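Local coordinates for Non-structural protein 2 (PDB 1UTY) that binds single-stranded RNA, the RNA-binding domain of this bluetongue virus phosphoprotein being seen here as a two-fold symmetric pair, at the interface of chains A and B. Coordinates in Å, arbitrary orientation; residue numbers count along the deposited sequence, not the author numbering. Chains: chain A/B, Non-structural protein 2.

The interface of chains A and B. Residues chain A 134, 158; chain B 103, 118, 120.
A:Arg158, in the loop that follows helix 154-157, reaches across to B:Glu118 on strand 113-123, and the pair illustrates how a loop near the end of the ordered part of a domain can be pinned by charge to the sheet of a partner subunit. The NE/NH2 side of the guanidinium lies alongside the carboxylate, the two planes 22° apart and stepped from one another, so the groups pair side by side and are not stacked. Its NH2 forms the salt bridge, 3.1 Å from the carboxylate oxygen OE2 of B:Glu118. NE of A:Arg158 comes to 3.2 Å from the other oxygen, OE1, but its N-H points away, so this second approach is no hydrogen bond and at most probably adds electrostatic attraction. An extended arginine chain from CG to NE carries the charged head over to the sheet.

On the receiving side, B:Lys120, two residues along the same strand, serves as a second-shell partner. Its chain bends at chi2 (-96°), which turns the amino group towards the glutamate, and NZ donates to OE2 of B:Glu118 at 2.7 Å, nearly along the C-O axis. OE2 is thus approached by a basic group from each subunit. The two basic nitrogens, NZ of B:Lys120 and NH2 of A:Arg158, stand 4.2 Å apart, a proximity that the shared carboxylate probably offsets; together they would be expected to favour its ionised form.

B:Pro103, near the start of strand 102-110, supplies the apolar flank. Its ring edge faces chain A at two places: CB lies 3.5 Å from NH2 of A:Arg158, while CD meets the side-chain amide ND2 of A:Asn134 at 3.7 Å. With CG anti to the backbone N (chi1 -169°), A:Asn134 sends that amide towards the ring, a van der Waals touch.

Repeated by two-fold symmetry at the other end of the pair, this patch probably helps fasten the segment after helix 154-157 of each chain onto its neighbour and so supports assembly of the RNA-binding domain.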
loop_
_atom_site.group_PDB
_atom_site.type_symbol
_atom_site.label_atom_id
_atom_site.label_comp_id
_atom_site.label_asym_id
_atom_site.label_seq_id
_atom_site.Cartn_x
_atom_site.Cartn_y
_atom_site.Cartn_z
ATOM N N ASN A 134 7.264 -0.224 13.021
ATOM C CA ASN A 134 6.014 -0.887 12.677
ATOM C C ASN A 134 5.555 -1.813 13.790
ATOM O O ASN A 134 5.516 -3.029 13.627
ATOM C CB ASN A 134 6.083 -1.623 11.345
ATOM C CG ASN A 134 4.702 -2.082 10.880
ATOM O OD1 ASN A 134 3.685 -1.440 11.185
ATOM N ND2 ASN A 134 4.657 -3.202 10.172
ATOM N N ARG A 158 7.811 -14.708 18.194
ATOM C CA ARG A 158 8.522 -15.471 17.172
ATOM C C ARG A 158 9.715 -16.155 17.859
ATOM O O ARG A 158 10.595 -15.475 18.401
ATOM C CB ARG A 158 8.948 -14.543 16.021
ATOM C CG ARG A 158 7.893 -13.469 15.662
ATOM C CD ARG A 158 8.120 -12.714 14.342
ATOM N NE ARG A 158 6.953 -11.915 13.936
ATOM C CZ ARG A 158 6.941 -11.039 12.924
ATOM N NH1 ARG A 158 8.029 -10.839 12.197
ATOM N NH2 ARG A 158 5.836 -10.361 12.629
ATOM N N PRO B 103 2.006 -6.225 12.664
ATOM C CA PRO B 103 1.916 -7.462 13.434
ATOM C C PRO B 103 1.630 -7.183 14.914
ATOM O O PRO B 103 2.056 -6.161 15.428
ATOM C CB PRO B 103 3.305 -8.086 13.259
ATOM C CG PRO B 103 4.205 -6.965 12.788
ATOM C CD PRO B 103 3.323 -6.057 12.024
ATOM N N GLU B 118 0.257 -14.482 16.669
ATOM C CA GLU B 118 0.494 -13.271 15.905
ATOM C C GLU B 118 -0.726 -12.964 15.057
ATOM O O GLU B 118 -1.300 -13.847 14.412
ATOM C CB GLU B 118 1.728 -13.410 15.011
ATOM C CG GLU B 118 2.139 -12.112 14.322
ATOM C CD GLU B 118 3.144 -12.301 13.197
ATOM O OE1 GLU B 118 4.075 -13.126 13.337
ATOM O OE2 GLU B 118 3.001 -11.612 12.160
ATOM N N LYS B 120 -2.168 -9.903 12.254
ATOM C CA LYS B 120 -1.776 -8.767 11.436
ATOM C C LYS B 120 -2.885 -7.724 11.487
ATOM O O LYS B 120 -3.986 -7.950 10.968
ATOM C CB LYS B 120 -1.522 -9.211 9.999
ATOM C CG LYS B 120 -0.612 -10.413 9.888
ATOM C CD LYS B 120 0.812 -9.979 9.645
ATOM C CE LYS B 120 1.664 -11.169 9.204
ATOM N NZ LYS B 120 3.096 -10.964 9.542
#